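Local coordinates for protein NAD(P)H-FMN oxidoreductase (Bacillus subtilis, PDB 5LVA) that binds flavin mononucleotide as a flavodoxin-fold oxidoreductase and probably uses NAD(P)H to reduce flavin or quinone acceptors, at residues E112-G117 against Y122-L127; P130-S135 against T140-P145. One frame throughout, in Å; residues are numbered along the deposited sequence.

Contact 1 (E112-G117 against Y122-L127). With FMN (flavin mononucleotide), chain C.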
loop_
_atom_site.group_PDB
_atom_site.type_symbol
_atom_site.label_atom_id
_atom_site.label_comp_id
_atom_site.label_asym_id
_atom_site.label_seq_id
_atom_site.Cartn_x
_atom_site.Cartn_y
_atom_site.Cartn_z
ATOM N N GLU A 112 -17.975 -0.924 -10.559
ATOM C CA GLU A 112 -19.181 -1.735 -10.704
ATOM C C GLU A 112 -18.927 -3.224 -10.527
ATOM O O GLU A 112 -19.818 -3.959 -10.123
ATOM C CB GLU A 112 -19.816 -1.501 -12.090
ATOM C CG GLU A 112 -21.224 -0.861 -12.133
ATOM C CD GLU A 112 -22.361 -1.735 -11.559
ATOM O OE1 GLU A 112 -22.717 -2.773 -12.174
ATOM O OE2 GLU A 112 -22.948 -1.349 -10.522
ATOM N N ALA A 113 -17.735 -3.687 -10.862
ATOM C CA ALA A 113 -17.436 -5.115 -10.763
ATOM C C ALA A 113 -17.244 -5.585 -9.312
ATOM O O ALA A 113 -17.483 -6.747 -8.995
ATOM C CB ALA A 113 -16.216 -5.451 -11.580
ATOM N N TYR A 114 -16.829 -4.678 -8.433
ATOM C CA TYR A 114 -16.503 -5.059 -7.064
ATOM C C TYR A 114 -17.662 -4.839 -6.095
ATOM O O TYR A 114 -17.651 -3.941 -5.271
ATOM C CB TYR A 114 -15.244 -4.314 -6.605
ATOM C CG TYR A 114 -14.032 -4.785 -7.369
ATOM C CD1 TYR A 114 -13.452 -5.996 -7.078
ATOM C CD2 TYR A 114 -13.501 -4.043 -8.408
ATOM C CE1 TYR A 114 -12.371 -6.456 -7.772
ATOM C CE2 TYR A 114 -12.403 -4.496 -9.120
ATOM C CZ TYR A 114 -11.847 -5.707 -8.797
ATOM O OH TYR A 114 -10.769 -6.184 -9.489
ATOM N N GLN A 115 -18.658 -5.701 -6.212
ATOM C CA GLN A 115 -19.840 -5.676 -5.353
ATOM C C GLN A 115 -20.653 -6.929 -5.595
ATOM O O GLN A 115 -20.494 -7.592 -6.614
ATOM C CB GLN A 115 -20.708 -4.451 -5.620
ATOM C CG GLN A 115 -21.396 -4.515 -6.945
ATOM C CD GLN A 115 -22.261 -3.316 -7.188
ATOM O OE1 GLN A 115 -22.321 -2.789 -8.298
ATOM N NE2 GLN A 115 -22.947 -2.870 -6.147
ATOM N N ALA A 116 -21.530 -7.249 -4.659
ATOM C CA ALA A 116 -22.453 -8.353 -4.861
ATOM C C ALA A 116 -23.383 -7.989 -6.003
ATOM O O ALA A 116 -23.964 -6.915 -6.011
ATOM C CB ALA A 116 -23.217 -8.645 -3.603
ATOM N N GLY A 117 -23.496 -8.875 -6.985
ATOM C CA GLY A 117 -24.252 -8.569 -8.183
ATOM C C GLY A 117 -23.380 -8.057 -9.324
ATOM O O GLY A 117 -23.819 -8.016 -10.468
ATOM N N TYR A 122 -17.454 -9.291 -5.177
ATOM C CA TYR A 122 -17.092 -8.899 -3.825
ATOM C C TYR A 122 -16.580 -7.455 -3.766
ATOM O O TYR A 122 -15.861 -7.011 -4.651
ATOM C CB TYR A 122 -16.043 -9.877 -3.270
ATOM C CG TYR A 122 -16.361 -11.337 -3.558
ATOM C CD1 TYR A 122 -17.415 -11.990 -2.912
ATOM C CD2 TYR A 122 -15.607 -12.064 -4.460
ATOM C CE1 TYR A 122 -17.709 -13.317 -3.172
ATOM C CE2 TYR A 122 -15.886 -13.388 -4.726
ATOM C CZ TYR A 122 -16.939 -14.011 -4.084
ATOM O OH TYR A 122 -17.210 -15.331 -4.357
ATOM N N ALA A 123 -16.954 -6.722 -2.728
ATOM C CA ALA A 123 -16.433 -5.373 -2.526
ATOM C C ALA A 123 -14.941 -5.414 -2.228
ATOM O O ALA A 123 -14.439 -6.408 -1.705
ATOM C CB ALA A 123 -17.178 -4.679 -1.398
ATOM N N ILE A 124 -14.238 -4.331 -2.539
ATOM C CA ILE A 124 -12.794 -4.271 -2.315
ATOM C C ILE A 124 -12.425 -4.490 -0.838
ATOM O O ILE A 124 -11.416 -5.131 -0.530
ATOM C CB ILE A 124 -12.217 -2.928 -2.840
ATOM C CG1 ILE A 124 -11.832 -3.083 -4.302
ATOM C CG2 ILE A 124 -10.985 -2.508 -2.088
ATOM C CD1 ILE A 124 -10.583 -3.906 -4.498
ATOM N N SER A 125 -13.266 -3.985 0.062
ATOM C CA SER A 125 -13.130 -4.219 1.500
ATOM C C SER A 125 -13.073 -5.685 1.862
ATOM O O SER A 125 -12.431 -6.055 2.830
ATOM C CB SER A 125 -14.285 -3.589 2.266
ATOM O OG SER A 125 -14.267 -2.195 2.148
ATOM N N GLU A 126 -13.771 -6.511 1.095
ATOM C CA GLU A 126 -13.733 -7.947 1.304
ATOM C C GLU A 126 -12.424 -8.545 0.810
ATOM O O GLU A 126 -11.830 -9.387 1.462
ATOM C CB GLU A 126 -14.909 -8.626 0.596
ATOM C CG GLU A 126 -16.290 -8.223 1.097
ATOM C CD GLU A 126 -17.388 -8.795 0.235
ATOM O OE1 GLU A 126 -17.545 -10.033 0.223
ATOM O OE2 GLU A 126 -18.080 -8.014 -0.451
ATOM N N LEU A 127 -11.986 -8.118 -0.363
ATOM C CA LEU A 127 -10.796 -8.676 -0.980
ATOM C C LEU A 127 -9.527 -8.297 -0.216
ATOM O O LEU A 127 -8.594 -9.076 -0.127
ATOM C CB LEU A 127 -10.730 -8.232 -2.428
ATOM C CG LEU A 127 -11.835 -8.849 -3.290
ATOM C CD1 LEU A 127 -11.800 -8.341 -4.717
ATOM C CD2 LEU A 127 -11.740 -10.369 -3.284
HETATM N N1 FMN C . -7.134 -5.896 -12.051
HETATM C C2 FMN C . -8.242 -6.159 -11.269
HETATM O O2 FMN C . -9.169 -5.357 -11.218
HETATM N N3 FMN C . -8.321 -7.312 -10.529
HETATM C C4 FMN C . -7.308 -8.227 -10.564
HETATM O O4 FMN C . -7.420 -9.239 -9.883
HETATM C C4A FMN C . -6.184 -7.975 -11.357
HETATM N N5 FMN C . -5.151 -8.875 -11.409
HETATM C C5A FMN C . -4.042 -8.634 -12.183
HETATM C C6 FMN C . -3.014 -9.564 -12.208
HETATM C C7 FMN C . -1.879 -9.353 -12.960
HETATM C C7M FMN C . -0.785 -10.385 -12.961
HETATM C C8 FMN C . -1.781 -8.180 -13.713
HETATM C C8M FMN C . -0.566 -7.902 -14.546
HETATM C C9 FMN C . -2.814 -7.252 -13.688
HETATM C C9A FMN C . -3.945 -7.465 -12.917
HETATM N N10 FMN C . -4.987 -6.547 -12.885
HETATM C C10 FMN C . -6.100 -6.804 -12.100
HETATM C "C1'" FMN C . -4.887 -5.252 -13.642
HETATM C "C2'" FMN C . -4.079 -4.337 -12.688
HETATM O "O2'" FMN C . -4.742 -4.175 -11.438
HETATM C "C3'" FMN C . -3.615 -2.990 -13.267
HETATM O "O3'" FMN C . -2.718 -3.323 -14.297
HETATM C "C4'" FMN C . -2.919 -2.134 -12.191
HETATM O "O4'" FMN C . -3.799 -1.968 -11.123
HETATM C "C5'" FMN C . -2.470 -0.714 -12.512
HETATM O "O5'" FMN C . -1.299 -0.749 -13.282
HETATM P P FMN C . 0.022 0.162 -13.141
HETATM O O1P FMN C . 1.104 -0.839 -13.312
HETATM O O2P FMN C . -0.003 1.192 -14.219
HETATM O O3P FMN C . 0.262 0.841 -11.840
HETATM O O HOH W 1 -15.411 -2.131 -3.944
#
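The ring of Tyr114 packs against helix 124-127 through Ile124 in its first turn and Leu127 at its end. Ile124 lays its CG1 over one face of the ring, 4.1 Å from Tyr114 CG. Leu127 comes in obliquely and nearly at right angles to the tyrosine side chain, CD1 standing 3.6 Å from Tyr114 CE1. With CG anti to the carbonyl carbon (chi1 -68°), the ring leaves the backbone in the direction of the flavin, and Leu66, another FMN-binding residue, also packs on it.

The polar contacts of this ring lie near its plane. Carbonyl O of Tyr122 sits at the edge, 3.6 Å from Tyr114 CD1, while the hydroxyl donates a hydrogen bond to FMN O2 on the pyrimidine end of the isoalloxazine. That bond is modelled very short, Tyr114 OH to O2 being 2.5 Å, a length not to be pressed at this resolution. This is the long loop after strand 100-106 of the flavodoxin-like fold, one of the loops that enclose the cofactor. Were Tyr114 cut back to alanine, FMN O2 would probably lose this donor and a gap would open against Ile124 and Leu127.

Between the backbones no direct hydrogen bond forms. Tyr114, at the centre of an inverse gamma turn, points its O at the CA-H of Ala123, CA to O 3.3 Å and 160° at the hydrogen. A water bridges the same carbonyl to the helix, donating to Tyr114 O and accepting from Ile124 N at 2.9 Å. Ala123 is the N-cap: its O takes the amides of Glu126 and Leu127, and its N donates to Glu126 OE2 at 2.8 Å, from above the carboxylate plane; Glu126 thus gives one half of a capping box, which Ala123 cannot complete.

Contact 2 (P130-S135 against T140-P145); sequences PFQATS and TTYLPP
Tyr142 sets one ring face against Gln132 of helix 129-138, with its CB beside Ser135. Starting at the root, Tyr142 CB is 3.7 Å from Ser135 OG. A chi1 of -169° turns CG away from the backbone N and lays the ring along the helix surface. CD1 meets Ser135 CB at 3.8 Å, approached obliquely, and further out CE1 reaches Gln132 CA, again at 3.8 Å. Along the other edge, over the same face, CD2 touches Gln132 CG at 3.9 Å, as the ring's CG does, and CE2 meets Gln132 CG and CB. Across the middle of the same face stands Gln132 CB, 4.0 Å from the ring centroid and almost exactly on the ring normal, a CH-pi contact. Towards the tip, CZ still has this CB as its neighbour. The extended glutamine crosses the tyrosine at about a right angle, and its amide is stacked on the ring with the two planes 21° apart.

Next to this, the buried Ser135 holds Thr140, the residue just before the strand. The two hydroxyls, Ser135 OG and Thr140 OG1, are hydrogen-bonded at 2.8 Å. Ser135 OG, turned away from its own backbone N, faces Thr140 OG1. Thr140 N donates to Ser135 O at 3.3 Å, and a water joins Ser135 OG to Thr140 O.

Helix 129-138 is the last part of the connection from strand 100-106 to 141-148 in a beta-alpha-beta crossover, and Phe101 of the neighbouring strand packs on both Ser135 and Thr140.

Chemically the contact divides: hydroxyls, backbone and water fix the turn from helix to strand, and the buried serine hydroxyl is satisfied there, whereas the glutamine offers the tyrosine face its CB and CG and a stacked amide, a contact without a hydrogen bond.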
loop_
_atom_site.group_PDB
_atom_site.type_symbol
_atom_site.label_atom_id
_atom_site.label_comp_id
_atom_site.label_asym_id
_atom_site.label_seq_id
_atom_site.Cartn_x
_atom_site.Cartn_y
_atom_site.Cartn_z
ATOM N N PRO A 130 -7.154 -9.856 4.063
ATOM C CA PRO A 130 -5.878 -10.286 4.647
ATOM C C PRO A 130 -5.030 -9.135 5.184
ATOM O O PRO A 130 -4.381 -9.289 6.210
ATOM C CB PRO A 130 -5.178 -10.969 3.472
ATOM C CG PRO A 130 -6.273 -11.510 2.678
ATOM C CD PRO A 130 -7.394 -10.520 2.768
ATOM N N PHE A 131 -5.058 -7.990 4.515
ATOM C CA PHE A 131 -4.213 -6.882 4.930
ATOM C C PHE A 131 -4.759 -6.218 6.174
ATOM O O PHE A 131 -3.994 -5.785 7.024
ATOM C CB PHE A 131 -4.049 -5.870 3.793
ATOM C CG PHE A 131 -3.413 -6.453 2.573
ATOM C CD1 PHE A 131 -2.053 -6.681 2.535
ATOM C CD2 PHE A 131 -4.171 -6.794 1.474
ATOM C CE1 PHE A 131 -1.459 -7.223 1.442
ATOM C CE2 PHE A 131 -3.571 -7.347 0.368
ATOM C CZ PHE A 131 -2.210 -7.555 0.353
ATOM N N GLN A 132 -6.083 -6.160 6.286
ATOM C CA GLN A 132 -6.752 -5.607 7.468
ATOM C C GLN A 132 -6.524 -6.464 8.701
ATOM O O GLN A 132 -6.323 -5.958 9.793
ATOM C CB GLN A 132 -8.248 -5.476 7.217
ATOM C CG GLN A 132 -9.034 -4.896 8.375
ATOM C CD GLN A 132 -10.516 -4.781 8.066
ATOM O OE1 GLN A 132 -11.003 -5.335 7.080
ATOM N NE2 GLN A 132 -11.229 -4.038 8.888
ATOM N N ALA A 133 -6.560 -7.773 8.509
ATOM C CA ALA A 133 -6.274 -8.712 9.571
ATOM C C ALA A 133 -4.826 -8.589 10.043
ATOM O O ALA A 133 -4.539 -8.680 11.229
ATOM C CB ALA A 133 -6.573 -10.126 9.106
ATOM N N THR A 134 -3.920 -8.379 9.104
ATOM C CA THR A 134 -2.520 -8.111 9.406
ATOM C C THR A 134 -2.382 -6.860 10.263
ATOM O O THR A 134 -1.745 -6.876 11.304
ATOM C CB THR A 134 -1.690 -7.933 8.121
ATOM O OG1 THR A 134 -1.799 -9.108 7.311
ATOM C CG2 THR A 134 -0.231 -7.681 8.452
ATOM N N SER A 135 -2.994 -5.778 9.813
ATOM C CA SER A 135 -3.079 -4.570 10.602
ATOM C C SER A 135 -3.587 -4.868 12.009
ATOM O O SER A 135 -2.941 -4.513 12.990
ATOM C CB SER A 135 -3.992 -3.561 9.914
ATOM O OG SER A 135 -4.142 -2.403 10.698
ATOM N N THR A 140 -1.826 -1.869 14.553
ATOM C CA THR A 140 -1.972 -0.606 13.850
ATOM C C THR A 140 -3.442 -0.256 13.640
ATOM O O THR A 140 -4.309 -1.111 13.755
ATOM C CB THR A 140 -1.250 -0.644 12.511
ATOM O OG1 THR A 140 -1.630 -1.823 11.808
ATOM C CG2 THR A 140 0.229 -0.692 12.734
ATOM N N THR A 141 -3.715 1.007 13.347
ATOM C CA THR A 141 -5.068 1.453 13.068
ATOM C C THR A 141 -5.333 1.386 11.570
ATOM O O THR A 141 -4.629 2.030 10.791
ATOM C CB THR A 141 -5.286 2.881 13.563
ATOM O OG1 THR A 141 -5.078 2.932 14.977
ATOM C CG2 THR A 141 -6.690 3.369 13.225
ATOM N N TYR A 142 -6.341 0.610 11.169
ATOM C CA TYR A 142 -6.614 0.399 9.755
ATOM C C TYR A 142 -7.461 1.523 9.174
ATOM O O TYR A 142 -8.609 1.686 9.533
ATOM C CB TYR A 142 -7.303 -0.948 9.517
ATOM C CG TYR A 142 -7.363 -1.309 8.057
ATOM C CD1 TYR A 142 -6.230 -1.754 7.394
ATOM C CD2 TYR A 142 -8.538 -1.169 7.325
ATOM C CE1 TYR A 142 -6.259 -2.066 6.051
ATOM C CE2 TYR A 142 -8.581 -1.483 5.984
ATOM C CZ TYR A 142 -7.424 -1.926 5.350
ATOM O OH TYR A 142 -7.416 -2.249 4.015
ATOM N N LEU A 143 -6.867 2.289 8.267
ATOM C CA LEU A 143 -7.512 3.425 7.615
ATOM C C LEU A 143 -8.204 2.983 6.334
ATOM O O LEU A 143 -7.844 1.962 5.771
ATOM C CB LEU A 143 -6.473 4.504 7.307
ATOM C CG LEU A 143 -5.651 5.058 8.461
ATOM C CD1 LEU A 143 -4.624 6.029 7.929
ATOM C CD2 LEU A 143 -6.536 5.742 9.459
ATOM N N PRO A 144 -9.196 3.752 5.862
ATOM C CA PRO A 144 -9.852 3.386 4.607
ATOM C C PRO A 144 -8.851 3.376 3.467
ATOM O O PRO A 144 -8.007 4.262 3.412
ATOM C CB PRO A 144 -10.873 4.501 4.401
ATOM C CG PRO A 144 -10.957 5.203 5.679
ATOM C CD PRO A 144 -9.667 5.049 6.358
ATOM N N PRO A 145 -8.940 2.397 2.564
ATOM C CA PRO A 145 -7.924 2.347 1.514
ATOM C C PRO A 145 -8.071 3.471 0.494
ATOM O O PRO A 145 -9.103 4.146 0.430
ATOM C CB PRO A 145 -8.176 0.987 0.862
ATOM C CG PRO A 145 -9.595 0.765 1.046
ATOM C CD PRO A 145 -9.978 1.380 2.364
HETATM O O HOH W 2 -6.231 -2.599 12.356
#

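The two contacts come in series along the chain: contact 1 closes at residue 127, and contact 2 opens a few residues later, so helix 124-127 runs on almost directly into helix 129-138. Their centres are about 17 Å apart, and no atoms touch between them. Both belong to the passage from strand 100-106 to 141-148, an outermost strand of the five-stranded parallel sheet. Contact 1 lies at the flavin end, in the outlying loop that closes on the cofactor; contact 2 lies nearer the centre of the folded chain (centre to centre about 10 Å, against 19 Å). The connection thus lends a side chain to the FMN pocket, then delivers the chain to its last strand.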